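Local coordinates for TRAP solute Binding Protein (Uncultured marine bacterium, PDB 5I7I) that binds 3-hydroxybenzoate and probably delivers aromatic acids of this kind to a TRAP transporter for uptake into the cell, at residues K166-T171 and M188-V193; G147-K152 and G204-W209; W89-Y94 and Y234-L239. One frame throughout, in Å; residues are numbered along the deposited sequence.

Interaction 1 (K166-T171 and M188-V193). With 3HB (3-hydroxybenzoic acid), chain C.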
loop_
_atom_site.group_PDB
_atom_site.type_symbol
_atom_site.label_atom_id
_atom_site.label_comp_id
_atom_site.label_asym_id
_atom_site.label_seq_id
_atom_site.Cartn_x
_atom_site.Cartn_y
_atom_site.Cartn_z
ATOM N N LYS A 166 7.232 6.648 -19.568
ATOM C CA LYS A 166 5.900 6.741 -18.987
ATOM C C LYS A 166 5.808 5.682 -17.902
ATOM O O LYS A 166 5.807 4.485 -18.197
ATOM C CB LYS A 166 4.830 6.550 -20.054
ATOM C CG LYS A 166 4.825 7.709 -21.052
ATOM C CD LYS A 166 3.857 7.526 -22.187
ATOM C CE LYS A 166 4.223 6.327 -22.990
ATOM N NZ LYS A 166 3.466 6.259 -24.257
ATOM N N MET A 167 5.728 6.123 -16.654
ATOM C CA MET A 167 5.876 5.245 -15.498
ATOM C C MET A 167 4.621 5.300 -14.649
ATOM O O MET A 167 4.215 6.376 -14.203
ATOM C CB MET A 167 7.102 5.646 -14.680
ATOM C CG MET A 167 8.393 5.472 -15.460
ATOM S SD MET A 167 8.766 3.730 -15.857
ATOM C CE MET A 167 9.226 3.086 -14.258
ATOM N N ARG A 168 4.014 4.144 -14.428
ATOM C CA ARG A 168 2.825 4.060 -13.588
ATOM C C ARG A 168 3.175 4.180 -12.105
ATOM O O ARG A 168 4.146 3.582 -11.625
ATOM C CB ARG A 168 2.100 2.735 -13.816
ATOM C CG ARG A 168 0.934 2.467 -12.879
ATOM C CD ARG A 168 1.311 1.730 -11.601
ATOM N NE ARG A 168 0.119 1.510 -10.792
ATOM C CZ ARG A 168 0.105 0.981 -9.570
ATOM N NH1 ARG A 168 1.221 0.603 -8.976
ATOM N NH2 ARG A 168 -1.052 0.818 -8.943
ATOM N N GLY A 169 2.353 4.920 -11.372
ATOM C CA GLY A 169 2.333 4.875 -9.935
ATOM C C GLY A 169 0.925 4.656 -9.417
ATOM O O GLY A 169 -0.052 4.849 -10.144
ATOM N N PRO A 170 0.800 4.283 -8.134
ATOM C CA PRO A 170 -0.521 3.910 -7.583
ATOM C C PRO A 170 -1.370 5.074 -7.108
ATOM O O PRO A 170 -2.597 4.913 -6.998
ATOM C CB PRO A 170 -0.157 3.028 -6.371
ATOM C CG PRO A 170 1.196 3.533 -5.964
ATOM C CD PRO A 170 1.889 3.826 -7.261
ATOM N N THR A 171 -0.768 6.221 -6.784
ATOM C CA THR A 171 -1.467 7.331 -6.159
ATOM C C THR A 171 -0.842 8.633 -6.628
ATOM O O THR A 171 0.224 8.655 -7.239
ATOM C CB THR A 171 -1.326 7.316 -4.635
ATOM O OG1 THR A 171 -0.003 7.748 -4.307
ATOM C CG2 THR A 171 -1.580 5.936 -4.065
ATOM N N MET A 188 -2.784 4.641 -12.118
ATOM C CA MET A 188 -3.868 3.674 -12.300
ATOM C C MET A 188 -3.799 2.607 -11.212
ATOM O O MET A 188 -2.705 2.302 -10.711
ATOM C CB MET A 188 -3.786 2.989 -13.666
ATOM C CG MET A 188 -2.580 2.051 -13.799
ATOM S SD MET A 188 -2.208 1.603 -15.499
ATOM C CE MET A 188 -1.610 3.185 -16.096
ATOM N N PRO A 189 -4.935 2.013 -10.825
ATOM C CA PRO A 189 -4.884 0.842 -9.939
ATOM C C PRO A 189 -4.125 -0.306 -10.587
ATOM O O PRO A 189 -4.012 -0.402 -11.811
ATOM C CB PRO A 189 -6.361 0.500 -9.717
ATOM C CG PRO A 189 -7.082 1.810 -9.938
ATOM C CD PRO A 189 -6.325 2.452 -11.071
ATOM N N VAL A 190 -3.571 -1.163 -9.747
ATOM C CA VAL A 190 -2.620 -2.170 -10.218
ATOM C C VAL A 190 -3.210 -3.153 -11.230
ATOM O O VAL A 190 -2.468 -3.616 -12.108
ATOM C CB VAL A 190 -1.882 -2.854 -9.049
ATOM C CG1 VAL A 190 -2.794 -3.768 -8.278
ATOM C CG2 VAL A 190 -0.651 -3.609 -9.553
ATOM N N PRO A 191 -4.497 -3.514 -11.194
ATOM C CA PRO A 191 -4.986 -4.482 -12.193
ATOM C C PRO A 191 -4.932 -3.971 -13.626
ATOM O O PRO A 191 -5.059 -4.780 -14.545
ATOM C CB PRO A 191 -6.430 -4.765 -11.752
ATOM C CG PRO A 191 -6.463 -4.373 -10.317
ATOM C CD PRO A 191 -5.562 -3.182 -10.232
ATOM N N ALA A 192 -4.754 -2.666 -13.833
ATOM C CA ALA A 192 -4.692 -2.055 -15.158
ATOM C C ALA A 192 -3.279 -2.008 -15.734
ATOM O O ALA A 192 -3.117 -1.695 -16.922
ATOM C CB ALA A 192 -5.222 -0.619 -15.073
ATOM N N VAL A 193 -2.266 -2.339 -14.937
ATOM C CA VAL A 193 -0.879 -2.109 -15.334
ATOM C C VAL A 193 -0.473 -3.023 -16.487
ATOM O O VAL A 193 0.182 -2.587 -17.444
ATOM C CB VAL A 193 0.038 -2.310 -14.123
ATOM C CG1 VAL A 193 1.496 -2.339 -14.547
ATOM C CG2 VAL A 193 -0.192 -1.200 -13.116
HETATM C "C1'" 3HB C . -0.324 -0.844 -6.030
HETATM O "O1'" 3HB C . 0.818 -0.415 -6.335
HETATM O "O2'" 3HB C . -1.353 -0.275 -6.477
HETATM C C1 3HB C . -0.477 -2.094 -5.174
HETATM C C2 3HB C . 0.646 -2.633 -4.550
HETATM C C3 3HB C . 0.531 -3.764 -3.781
HETATM C C4 3HB C . -0.682 -4.386 -3.644
HETATM C C5 3HB C . -1.808 -3.849 -4.263
HETATM C C6 3HB C . -1.711 -2.707 -5.032
HETATM O O3 3HB C . 1.652 -4.277 -3.171
#
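Arg168 meets the loop 188-193 with the edge of its guanidinium group. NE and NH2 grip one atom side-on, the carbonyl oxygen of Met188. Arg168 NE lies 2.9 Å from Met188 O. Arg168 NH2 lies 2.8 Å from Met188 O, and both bonds are clearly bent. NH1 and NH2 then take one carboxylate oxygen each of 3-hydroxybenzoate. NH1 is 2.9 Å from O1' and NH2 is 2.7 Å from O2', in nearly straight bonds. NH1 also bonds to Val206 O on the next strand. Such an arginine-carboxylate pair at the head of the ligand is characteristic of family 7 TRAP solute-binding proteins. With an alanine in place of Arg168, the ligand carboxylate is likely to lose its paired charge and Met188 O both side-chain donors. One backbone bond, Met188 N to Gly169 O, is weak at 3.4 Å. Apolar contacts surround the arginine chain. This chain bends at chi2 (-90°), which swings the guanidinium round toward the pocket. The Val193 side chain crosses it at about a right angle, with CG2 3.6 Å from Arg168 CD. Met188 CG packs against Arg168 CG. Val190 CG1 reaches the ligand ring, 3.6 Å from C6.

Interaction 2 (G147-K152 and G204-W209); sequences GKIHTK and GMVVPW. With 3HB (3-hydroxybenzoic acid), chain C.
His150 turns its ring edge toward both Val207 and Trp209. Its NE2 donates to Val207 O at 2.8 Å, with the oxygen almost exactly in the ring plane. CE1 points at the face of the Trp209 six-membered ring. The two rings form a T-shaped (edge-to-face) pair, their planes at 66°. Lys148 lies over the same face of the indole, and its chain crosses Trp209 at about a right angle. The bend at chi2 (84°) sends CD over the five-membered ring, a CH-pi contact of 4.1 Å to the ring centroid. Lys148 NZ ends in a salt bridge to Glu278 and a bond to Pro146 O. Met205 crosses His150 obliquely, with CE 3.6 Å from His150 CB. On the opposite face of the sheet, Ile149 and Val206 lie side by side. Four backbone bonds join strands 148-151 and 204-207 as an antiparallel pair, part of the six-stranded sheet. Past the strand end, Pro208 CG touches the ligand hydroxyl O3 at 3.1 Å. Gly204 sits where a side chain would clash with His150 O. Val207 O accepts from Lys148 N and His150 NE2, which approach from opposite faces of its carbonyl plane. As the donor to Val207 O, NE2 carries a proton. With ND1 bonded to His224 ND1, both ring nitrogens are engaged, which leaves a buried imidazole fixed in rotation, its CE1 edge turned to the indole face.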
loop_
_atom_site.group_PDB
_atom_site.type_symbol
_atom_site.label_atom_id
_atom_site.label_comp_id
_atom_site.label_asym_id
_atom_site.label_seq_id
_atom_site.Cartn_x
_atom_site.Cartn_y
_atom_site.Cartn_z
ATOM N N GLY A 147 8.580 -0.069 -2.504
ATOM C CA GLY A 147 8.427 -0.352 -3.912
ATOM C C GLY A 147 9.723 -0.278 -4.699
ATOM O O GLY A 147 10.711 0.341 -4.290
ATOM N N LYS A 148 9.701 -0.957 -5.850
ATOM C CA LYS A 148 10.812 -1.015 -6.782
ATOM C C LYS A 148 10.359 -0.443 -8.121
ATOM O O LYS A 148 9.161 -0.262 -8.393
ATOM C CB LYS A 148 11.322 -2.452 -6.921
ATOM C CG LYS A 148 12.039 -3.009 -5.679
ATOM C CD LYS A 148 11.114 -3.589 -4.596
ATOM C CE LYS A 148 11.885 -3.963 -3.353
ATOM N NZ LYS A 148 11.001 -4.386 -2.232
ATOM N N ILE A 149 11.347 -0.163 -8.974
ATOM C CA ILE A 149 11.152 0.428 -10.296
ATOM C C ILE A 149 11.274 -0.671 -11.334
ATOM O O ILE A 149 12.285 -1.376 -11.376
ATOM C CB ILE A 149 12.193 1.533 -10.552
ATOM C CG1 ILE A 149 12.044 2.657 -9.542
ATOM C CG2 ILE A 149 12.084 2.075 -11.957
ATOM C CD1 ILE A 149 13.221 3.614 -9.487
ATOM N N HIS A 150 10.281 -0.774 -12.207
ATOM C CA HIS A 150 10.228 -1.837 -13.197
ATOM C C HIS A 150 10.056 -1.242 -14.583
ATOM O O HIS A 150 9.198 -0.375 -14.800
ATOM C CB HIS A 150 9.075 -2.777 -12.874
ATOM C CG HIS A 150 9.061 -3.181 -11.437
ATOM N ND1 HIS A 150 9.862 -4.180 -10.933
ATOM C CD2 HIS A 150 8.378 -2.682 -10.385
ATOM C CE1 HIS A 150 9.660 -4.287 -9.634
ATOM N NE2 HIS A 150 8.772 -3.380 -9.278
ATOM N N THR A 151 10.868 -1.718 -15.508
ATOM C CA THR A 151 10.802 -1.336 -16.905
ATOM C C THR A 151 10.896 -2.588 -17.767
ATOM O O THR A 151 11.340 -3.648 -17.319
ATOM C CB THR A 151 11.922 -0.369 -17.246
ATOM O OG1 THR A 151 13.144 -0.947 -16.801
ATOM C CG2 THR A 151 11.712 0.940 -16.516
ATOM N N LYS A 152 10.497 -2.462 -19.025
ATOM C CA LYS A 152 10.488 -3.625 -19.899
ATOM C C LYS A 152 11.894 -4.200 -20.052
ATOM O O LYS A 152 12.100 -5.413 -19.894
ATOM C CB LYS A 152 9.858 -3.260 -21.251
ATOM C CG LYS A 152 8.352 -2.983 -21.157
ATOM C CD LYS A 152 7.750 -2.741 -22.522
ATOM C CE LYS A 152 6.257 -2.563 -22.421
ATOM N NZ LYS A 152 5.636 -2.571 -23.771
ATOM N N GLY A 204 6.680 1.317 -17.872
ATOM C CA GLY A 204 7.086 0.685 -16.645
ATOM C C GLY A 204 6.216 1.190 -15.519
ATOM O O GLY A 204 5.218 1.874 -15.744
ATOM N N MET A 205 6.613 0.845 -14.306
ATOM C CA MET A 205 5.783 1.128 -13.145
ATOM C C MET A 205 6.624 0.998 -11.894
ATOM O O MET A 205 7.692 0.374 -11.890
ATOM C CB MET A 205 4.582 0.183 -13.021
ATOM C CG MET A 205 4.940 -1.265 -12.702
ATOM S SD MET A 205 5.532 -2.180 -14.109
ATOM C CE MET A 205 5.671 -3.796 -13.339
ATOM N N VAL A 206 6.082 1.539 -10.811
ATOM C CA VAL A 206 6.529 1.182 -9.472
ATOM C C VAL A 206 5.487 0.293 -8.810
ATOM O O VAL A 206 4.277 0.541 -8.914
ATOM C CB VAL A 206 6.902 2.388 -8.590
ATOM C CG1 VAL A 206 8.138 3.049 -9.106
ATOM C CG2 VAL A 206 5.762 3.348 -8.464
ATOM N N VAL A 207 5.976 -0.780 -8.193
ATOM C CA VAL A 207 5.242 -1.675 -7.301
ATOM C C VAL A 207 6.281 -2.408 -6.473
ATOM O O VAL A 207 7.425 -2.571 -6.916
ATOM C CB VAL A 207 4.413 -2.751 -8.034
ATOM C CG1 VAL A 207 3.052 -2.232 -8.451
ATOM C CG2 VAL A 207 5.145 -3.315 -9.242
ATOM N N PRO A 208 5.922 -2.919 -5.310
ATOM C CA PRO A 208 6.776 -3.904 -4.650
ATOM C C PRO A 208 6.744 -5.205 -5.438
ATOM O O PRO A 208 5.930 -5.402 -6.335
ATOM C CB PRO A 208 6.129 -4.064 -3.274
ATOM C CG PRO A 208 4.665 -3.854 -3.567
ATOM C CD PRO A 208 4.598 -2.815 -4.658
ATOM N N TRP A 209 7.647 -6.119 -5.099
ATOM C CA TRP A 209 7.655 -7.407 -5.791
ATOM C C TRP A 209 6.349 -8.164 -5.584
ATOM O O TRP A 209 5.901 -8.873 -6.485
ATOM C CB TRP A 209 8.794 -8.274 -5.282
ATOM C CG TRP A 209 10.189 -7.823 -5.507
ATOM C CD1 TRP A 209 11.094 -7.466 -4.544
ATOM C CD2 TRP A 209 10.889 -7.754 -6.754
ATOM N NE1 TRP A 209 12.300 -7.173 -5.111
ATOM C CE2 TRP A 209 12.207 -7.346 -6.466
ATOM C CE3 TRP A 209 10.542 -8.018 -8.079
ATOM C CZ2 TRP A 209 13.166 -7.190 -7.453
ATOM C CZ3 TRP A 209 11.495 -7.872 -9.050
ATOM C CH2 TRP A 209 12.800 -7.461 -8.735
HETATM C "C1'" 3HB C . -0.324 -0.844 -6.030
HETATM O "O1'" 3HB C . 0.818 -0.415 -6.335
HETATM O "O2'" 3HB C . -1.353 -0.275 -6.477
HETATM C C1 3HB C . -0.477 -2.094 -5.174
HETATM C C2 3HB C . 0.646 -2.633 -4.550
HETATM C C3 3HB C . 0.531 -3.764 -3.781
HETATM C C4 3HB C . -0.682 -4.386 -3.644
HETATM C C5 3HB C . -1.808 -3.849 -4.263
HETATM C C6 3HB C . -1.711 -2.707 -5.032
HETATM O O3 3HB C . 1.652 -4.277 -3.171
#

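Interaction 3 (W89-Y94 and Y234-L239); sequences WTVAGY and YTTPFL. With 3HB (3-hydroxybenzoic acid), chain C.
Trp89 and Phe238 press together where strands 89-91 and 237-239 run antiparallel. These strands are neighbours in the five-stranded sheet, and their ends line the ligand cleft of this solute-binding protein. The tight part is the aromatic pair. Trp89 CZ2 sits over the centre of the Phe238 ring, 3.4 Å from Phe238 CD1, and the planes are inclined at 43°. Trp89 CG stands anti to the backbone N (chi1 -178°), which carries the indole across to the neighbouring strand. Val91 CG2 comes in at the edge of the Phe238 ring, 3.9 Å from CD1. The three side chains continue this packing to 3-hydroxybenzoate. Trp89 presents the ring edge to C5, Phe238 CZ lies 3.7 Å from O3, and Val91 CG2 touches C6. On the other face of the sheet, Leu239 CD1 packs on Ala92 CB, and Thr90 lies alongside Leu239. Thr90 and Leu239 exchange two backbone bonds as a hydrogen-bonded pair, and Ala92 N adds a third, to Pro237 O.

The packing is looser toward Gly93, which is partly exposed. Here a water takes the place of direct contact. It accepts from Gly93 N and donates to Thr236 OG1 at 2.7 Å and to Pro237 O at 2.8 Å. Thr236 OG1 is also bonded to Glu106. Gly93 lies in the 3-10 segment 92-94, which carries Tyr94 to the ligand. Val91 CB sits over the centre of the Tyr94 ring, 3.5 Å above its plane. The phenol oxygen is also bonded to Val190 N. Tyr94 OH donates to the carboxylate oxygen O2' of the ligand, at 2.6 Å.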
loop_
_atom_site.group_PDB
_atom_site.type_symbol
_atom_site.label_atom_id
_atom_site.label_comp_id
_atom_site.label_asym_id
_atom_site.label_seq_id
_atom_site.Cartn_x
_atom_site.Cartn_y
_atom_site.Cartn_z
ATOM N N TRP A 89 -10.360 -4.397 1.815
ATOM C CA TRP A 89 -8.928 -4.133 1.780
ATOM C C TRP A 89 -8.671 -3.311 0.533
ATOM O O TRP A 89 -9.104 -3.684 -0.561
ATOM C CB TRP A 89 -8.127 -5.432 1.754
ATOM C CG TRP A 89 -6.623 -5.229 1.772
ATOM C CD1 TRP A 89 -5.827 -5.215 2.865
ATOM C CD2 TRP A 89 -5.761 -5.055 0.645
ATOM N NE1 TRP A 89 -4.520 -5.019 2.501
ATOM C CE2 TRP A 89 -4.453 -4.922 1.143
ATOM C CE3 TRP A 89 -5.964 -4.995 -0.731
ATOM C CZ2 TRP A 89 -3.352 -4.747 0.311
ATOM C CZ3 TRP A 89 -4.878 -4.796 -1.552
ATOM C CH2 TRP A 89 -3.591 -4.675 -1.033
ATOM N N THR A 90 -7.994 -2.176 0.689
ATOM C CA THR A 90 -7.764 -1.339 -0.474
ATOM C C THR A 90 -6.514 -0.488 -0.275
ATOM O O THR A 90 -5.842 -0.566 0.749
ATOM C CB THR A 90 -9.010 -0.497 -0.749
ATOM O OG1 THR A 90 -8.840 0.133 -2.021
ATOM C CG2 THR A 90 -9.231 0.547 0.336
ATOM N N VAL A 91 -6.207 0.318 -1.293
ATOM C CA VAL A 91 -5.110 1.285 -1.259
ATOM C C VAL A 91 -5.712 2.655 -0.982
ATOM O O VAL A 91 -6.578 3.109 -1.734
ATOM C CB VAL A 91 -4.325 1.287 -2.585
ATOM C CG1 VAL A 91 -3.265 2.374 -2.607
ATOM C CG2 VAL A 91 -3.629 -0.071 -2.840
ATOM N N ALA A 92 -5.263 3.317 0.090
ATOM C CA ALA A 92 -5.869 4.584 0.501
ATOM C C ALA A 92 -5.843 5.600 -0.629
ATOM O O ALA A 92 -6.845 6.267 -0.914
ATOM C CB ALA A 92 -5.118 5.155 1.701
ATOM N N GLY A 93 -4.698 5.736 -1.285
ATOM C CA GLY A 93 -4.507 6.720 -2.319
ATOM C C GLY A 93 -5.186 6.438 -3.640
ATOM O O GLY A 93 -5.090 7.261 -4.557
ATOM N N TYR A 94 -5.880 5.302 -3.787
ATOM C CA TYR A 94 -6.713 5.136 -4.973
ATOM C C TYR A 94 -7.842 6.154 -5.011
ATOM O O TYR A 94 -8.427 6.361 -6.074
ATOM C CB TYR A 94 -7.300 3.726 -5.056
ATOM C CG TYR A 94 -6.356 2.617 -5.512
ATOM C CD1 TYR A 94 -5.014 2.860 -5.798
ATOM C CD2 TYR A 94 -6.832 1.332 -5.663
ATOM C CE1 TYR A 94 -4.195 1.841 -6.212
ATOM C CE2 TYR A 94 -6.028 0.320 -6.084
ATOM C CZ TYR A 94 -4.723 0.555 -6.356
ATOM O OH TYR A 94 -3.939 -0.505 -6.778
ATOM N N TYR A 234 9.677 4.240 -1.672
ATOM C CA TYR A 234 8.371 4.719 -1.250
ATOM C C TYR A 234 7.593 3.505 -0.780
ATOM O O TYR A 234 7.953 2.354 -1.073
ATOM C CB TYR A 234 7.591 5.389 -2.405
ATOM C CG TYR A 234 7.000 4.329 -3.315
ATOM C CD1 TYR A 234 7.775 3.692 -4.264
ATOM C CD2 TYR A 234 5.675 3.909 -3.166
ATOM C CE1 TYR A 234 7.259 2.671 -5.048
ATOM C CE2 TYR A 234 5.153 2.866 -3.955
ATOM C CZ TYR A 234 5.949 2.258 -4.886
ATOM O OH TYR A 234 5.496 1.200 -5.652
ATOM N N THR A 235 6.503 3.777 -0.073
ATOM C CA THR A 235 5.453 2.791 0.100
ATOM C C THR A 235 4.130 3.518 -0.014
ATOM O O THR A 235 4.082 4.751 -0.104
ATOM C CB THR A 235 5.567 2.052 1.440
ATOM O OG1 THR A 235 4.667 0.959 1.428
ATOM C CG2 THR A 235 5.200 2.943 2.611
ATOM N N THR A 236 3.042 2.751 -0.018
ATOM C CA THR A 236 1.718 3.364 -0.032
ATOM C C THR A 236 0.802 2.652 0.967
ATOM O O THR A 236 0.832 1.413 1.065
ATOM C CB THR A 236 1.109 3.438 -1.450
ATOM O OG1 THR A 236 0.063 4.407 -1.518
ATOM C CG2 THR A 236 0.580 2.079 -1.913
ATOM N N PRO A 237 0.061 3.399 1.781
ATOM C CA PRO A 237 -0.768 2.765 2.813
ATOM C C PRO A 237 -1.948 1.983 2.264
ATOM O O PRO A 237 -2.680 2.442 1.381
ATOM C CB PRO A 237 -1.229 3.941 3.672
ATOM C CG PRO A 237 -0.151 4.911 3.538
ATOM C CD PRO A 237 0.297 4.813 2.109
ATOM N N PHE A 238 -2.119 0.794 2.823
ATOM C CA PHE A 238 -3.293 -0.045 2.673
ATOM C C PHE A 238 -4.269 0.190 3.821
ATOM O O PHE A 238 -3.862 0.421 4.958
ATOM C CB PHE A 238 -2.881 -1.513 2.744
ATOM C CG PHE A 238 -1.897 -1.962 1.700
ATOM C CD1 PHE A 238 -2.047 -1.620 0.368
ATOM C CD2 PHE A 238 -0.857 -2.788 2.072
ATOM C CE1 PHE A 238 -1.154 -2.089 -0.591
ATOM C CE2 PHE A 238 0.038 -3.284 1.131
ATOM C CZ PHE A 238 -0.122 -2.934 -0.207
ATOM N N LEU A 239 -5.561 0.094 3.516
ATOM C CA LEU A 239 -6.624 0.217 4.501
ATOM C C LEU A 239 -7.357 -1.109 4.578
ATOM O O LEU A 239 -7.830 -1.625 3.559
ATOM C CB LEU A 239 -7.629 1.290 4.091
ATOM C CG LEU A 239 -7.049 2.667 3.775
ATOM C CD1 LEU A 239 -8.144 3.610 3.298
ATOM C CD2 LEU A 239 -6.334 3.228 5.007
HETATM C "C1'" 3HB C . -0.324 -0.844 -6.030
HETATM O "O1'" 3HB C . 0.818 -0.415 -6.335
HETATM O "O2'" 3HB C . -1.353 -0.275 -6.477
HETATM C C1 3HB C . -0.477 -2.094 -5.174
HETATM C C2 3HB C . 0.646 -2.633 -4.550
HETATM C C3 3HB C . 0.531 -3.764 -3.781
HETATM C C4 3HB C . -0.682 -4.386 -3.644
HETATM C C5 3HB C . -1.808 -3.849 -4.263
HETATM C C6 3HB C . -1.711 -2.707 -5.032
HETATM O O3 3HB C . 1.652 -4.277 -3.171
HETATM O O HOH W 1 -2.245 4.684 -0.211
#

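How the interactions relate
From the N terminus, segment 89-94 comes first and opens the longest loop. Interaction 3 closes it at 234-239. Within that loop lies 147-152, which interaction 2 closes at 204-209. Within that again lie 166-171 and 188-193, joined by interaction 1. The three loops nest and none cross. Interaction 3 belongs to the five-stranded sheet. Interaction 2 lies in the six-stranded sheet. Interaction 1 joins strand 166-169 of that sheet, a neighbour of 204-207, to the loop after strand 184-187. A bond from Gly147 N to Tyr234 O joins interactions 2 and 3. All three touch 3-hydroxybenzoate, which sits where the parts carrying the two sheets meet.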